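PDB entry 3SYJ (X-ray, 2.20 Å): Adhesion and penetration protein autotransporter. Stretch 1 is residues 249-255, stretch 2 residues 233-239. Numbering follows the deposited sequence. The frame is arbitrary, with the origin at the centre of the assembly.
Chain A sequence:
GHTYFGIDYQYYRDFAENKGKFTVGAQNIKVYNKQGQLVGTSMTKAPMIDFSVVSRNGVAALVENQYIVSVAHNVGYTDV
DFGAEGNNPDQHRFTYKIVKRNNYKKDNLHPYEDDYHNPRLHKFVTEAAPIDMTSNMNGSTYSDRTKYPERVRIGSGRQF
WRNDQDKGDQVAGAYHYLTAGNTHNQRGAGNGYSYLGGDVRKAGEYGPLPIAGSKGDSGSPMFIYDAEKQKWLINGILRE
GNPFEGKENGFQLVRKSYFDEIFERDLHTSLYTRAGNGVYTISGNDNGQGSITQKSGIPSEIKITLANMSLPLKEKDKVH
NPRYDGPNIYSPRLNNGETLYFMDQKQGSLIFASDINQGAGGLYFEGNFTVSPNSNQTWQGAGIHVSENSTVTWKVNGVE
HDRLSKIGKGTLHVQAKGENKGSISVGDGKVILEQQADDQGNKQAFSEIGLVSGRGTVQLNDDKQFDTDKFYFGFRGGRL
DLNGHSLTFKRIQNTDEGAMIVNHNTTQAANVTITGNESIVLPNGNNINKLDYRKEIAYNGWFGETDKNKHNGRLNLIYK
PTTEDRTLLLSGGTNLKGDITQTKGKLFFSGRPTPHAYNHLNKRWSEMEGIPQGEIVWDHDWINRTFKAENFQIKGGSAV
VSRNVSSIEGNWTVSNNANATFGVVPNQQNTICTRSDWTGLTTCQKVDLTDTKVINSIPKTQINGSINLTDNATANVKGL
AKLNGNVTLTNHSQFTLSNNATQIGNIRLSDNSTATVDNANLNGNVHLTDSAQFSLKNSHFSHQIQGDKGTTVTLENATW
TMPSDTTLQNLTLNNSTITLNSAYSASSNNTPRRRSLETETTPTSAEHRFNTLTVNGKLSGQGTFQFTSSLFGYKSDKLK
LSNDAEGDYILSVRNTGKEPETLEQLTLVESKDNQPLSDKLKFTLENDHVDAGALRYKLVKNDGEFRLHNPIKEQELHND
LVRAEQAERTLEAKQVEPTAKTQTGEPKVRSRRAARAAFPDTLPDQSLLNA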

# COMPACT_ATOMS: atom_id res chain seq x y z
N ASN A 249 -33.79 11.58 64.95
CA ASN A 249 -32.81 12.58 65.39
C ASN A 249 -33.28 14.02 65.28
O ASN A 249 -33.99 14.38 64.34
CB ASN A 249 -31.49 12.43 64.62
CG ASN A 249 -30.84 11.07 64.81
OD1 ASN A 249 -30.31 10.77 65.88
ND2 ASN A 249 -30.87 10.26 63.76
N GLY A 250 -32.88 14.85 66.24
CA GLY A 250 -33.13 16.28 66.16
C GLY A 250 -31.91 17.01 65.66
O GLY A 250 -30.77 16.66 65.99
N PHE A 251 -32.14 18.05 64.86
CA PHE A 251 -31.05 18.85 64.29
C PHE A 251 -31.23 20.31 64.61
O PHE A 251 -32.33 20.85 64.48
CB PHE A 251 -31.00 18.67 62.77
CG PHE A 251 -30.65 17.28 62.35
CD1 PHE A 251 -29.33 16.92 62.18
CD2 PHE A 251 -31.64 16.33 62.16
CE1 PHE A 251 -29.00 15.64 61.80
CE2 PHE A 251 -31.32 15.04 61.78
CZ PHE A 251 -29.99 14.69 61.61
N GLN A 252 -30.15 20.95 65.03
CA GLN A 252 -30.13 22.40 65.13
C GLN A 252 -29.76 22.99 63.77
O GLN A 252 -28.69 22.70 63.23
CB GLN A 252 -29.12 22.84 66.19
CG GLN A 252 -29.53 22.47 67.60
CD GLN A 252 -30.79 23.16 68.03
OE1 GLN A 252 -31.83 22.53 68.21
NE2 GLN A 252 -30.72 24.48 68.19
N LEU A 253 -30.66 23.79 63.20
CA LEU A 253 -30.40 24.41 61.90
C LEU A 253 -29.17 25.32 61.97
O LEU A 253 -28.84 25.84 63.04
CB LEU A 253 -31.63 25.20 61.42
CG LEU A 253 -32.92 24.39 61.21
CD1 LEU A 253 -34.03 25.29 60.70
CD2 LEU A 253 -32.71 23.22 60.27
N VAL A 254 -28.48 25.51 60.85
CA VAL A 254 -27.28 26.34 60.85
C VAL A 254 -27.65 27.81 60.93
O VAL A 254 -28.70 28.22 60.42
CB VAL A 254 -26.39 26.09 59.62
CG1 VAL A 254 -25.77 24.69 59.69
CG2 VAL A 254 -27.19 26.28 58.34
N ARG A 255 -26.79 28.61 61.55
CA ARG A 255 -27.09 30.00 61.84
C ARG A 255 -26.20 30.98 61.06
O ARG A 255 -25.14 31.37 61.51
CB ARG A 255 -27.03 30.24 63.35
CG ARG A 255 -27.91 29.24 64.10
CD ARG A 255 -27.86 29.38 65.61
NE ARG A 255 -28.49 28.24 66.26
CZ ARG A 255 -28.29 27.90 67.53
NH1 ARG A 255 -27.49 28.63 68.29
NH2 ARG A 255 -28.88 26.83 68.04
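Stretch 2 (233-239) LINGILR

Stretch 2 lies beside stretch 1 as an antiparallel neighbour in a β-sheet, held by four backbone hydrogen bonds and by apolar packing of side chains. Residues 233-238 form a strand that begins earlier in the chain. Residues 249-253 form the partner strand. The two axes approach to 4.4 Å, and their N-to-C directions make an angle of 126°. The pairing is thus antiparallel, but the strands are well short of exact opposition.

The register is set by three bridges. Phe-251 pairs with Leu-238, Gln-252 with Ile-237 and Leu-253 with Gly-236. Gln-252 and Ile-237 are the hydrogen-bonded pair. Ile-237 N donates to Gln-252 O at 2.8 Å, and Gln-252 N donates to Ile-237 O at 2.9 Å. On one flank of this pair, Arg-239 N donates to Gly-250 O at 2.9 Å. On the other, Val-254 N donates to Asn-235 O at 3.0 Å, so the ladder continues one residue past the end of strand 249-253. Two carbonyls of stretch 2 that already accept hydrogen bonds, Ile-237 O and Asn-235 O, also receive CA-H...O contacts. Phe-251 CA lies 3.4 Å from Ile-237 O, and Leu-253 CA lies 3.4 Å from Asn-235 O.

The CA atoms of the two strands come closest at Gly-236, whose CA is 4.0 Å from Leu-253 CA. Gly-236 CA is also 3.2 Å from Gln-252 O. There is little spare room here: a CB at Gly-236 would fall about 3.0 Å from Gln-252 O. At the Phe-251 and Leu-238 pair the CA atoms are 4.6 Å apart.

Two bridged pairs place their side chains on opposite faces of the sheet. Phe-251 and Leu-238 share one face. Phe-251 CE1 packs 3.7 Å from Leu-238 CB, and Phe-251 CD1 is 3.5 Å from Leu-238 CA. Gln-252 and Ile-237 share the other face, with Gln-252 CB 4.0 Å from Ile-237 CG1. Gln-252 CG also comes within 3.9 Å of Arg-239 CD, so the aliphatic part of the arginine adds to the cover.

Val-254 extends the contact toward the start of stretch 2. Its CG1 packs 3.8 Å from Ile-234 CG1, and its CG2 sits 3.4 Å from Ile-234 O. Leu-253 CB points away overall, yet the end of its side chain returns, with Leu-253 CD2 3.8 Å from Asn-235 OD1. Leu-233 and Arg-255 make no contact across the pair. Together the two stretches bury 574 Å², both sides summed.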

# COMPACT_ATOMS: atom_id res chain seq x y z
N LEU A 233 -25.95 22.37 50.46
CA LEU A 233 -25.78 23.34 51.54
C LEU A 233 -25.77 22.57 52.83
O LEU A 233 -26.44 21.53 52.93
CB LEU A 233 -26.94 24.34 51.56
CG LEU A 233 -27.08 25.26 50.35
CD1 LEU A 233 -28.51 25.74 50.19
CD2 LEU A 233 -26.15 26.43 50.50
N ILE A 234 -25.02 23.03 53.82
CA ILE A 234 -25.18 22.44 55.13
C ILE A 234 -26.47 23.02 55.71
O ILE A 234 -26.70 24.22 55.65
CB ILE A 234 -23.97 22.65 56.08
CG1 ILE A 234 -24.30 22.02 57.44
CG2 ILE A 234 -23.64 24.12 56.23
CD1 ILE A 234 -23.12 21.89 58.36
N ASN A 235 -27.32 22.14 56.25
CA ASN A 235 -28.63 22.57 56.74
C ASN A 235 -28.70 22.59 58.25
O ASN A 235 -29.36 23.43 58.84
CB ASN A 235 -29.73 21.69 56.15
CG ASN A 235 -31.13 22.15 56.52
OD1 ASN A 235 -31.39 23.35 56.68
ND2 ASN A 235 -32.05 21.20 56.64
N GLY A 236 -28.01 21.66 58.90
CA GLY A 236 -28.06 21.60 60.34
C GLY A 236 -27.00 20.71 60.95
O GLY A 236 -26.24 20.04 60.23
N ILE A 237 -26.94 20.72 62.27
CA ILE A 237 -26.00 19.87 62.99
C ILE A 237 -26.75 18.96 63.97
O ILE A 237 -27.70 19.39 64.62
CB ILE A 237 -24.96 20.70 63.74
CG1 ILE A 237 -25.66 21.73 64.64
CG2 ILE A 237 -24.05 21.41 62.73
CD1 ILE A 237 -24.70 22.51 65.52
N LEU A 238 -26.33 17.70 64.05
CA LEU A 238 -27.05 16.73 64.85
C LEU A 238 -26.93 17.06 66.33
O LEU A 238 -25.83 17.25 66.85
CB LEU A 238 -26.59 15.29 64.57
CG LEU A 238 -27.44 14.16 65.17
CD1 LEU A 238 -27.47 12.91 64.31
CD2 LEU A 238 -26.94 13.83 66.56
N ARG A 239 -28.08 17.14 67.00
CA ARG A 239 -28.11 17.33 68.44
C ARG A 239 -28.99 16.27 69.11
O ARG A 239 -28.50 15.47 69.90
CB ARG A 239 -28.63 18.71 68.80
CG ARG A 239 -29.17 18.76 70.21
CD ARG A 239 -29.15 20.16 70.76
NE ARG A 239 -28.76 20.16 72.16
CZ ARG A 239 -29.62 20.14 73.17
NH1 ARG A 239 -30.92 20.13 72.93
NH2 ARG A 239 -29.17 20.14 74.42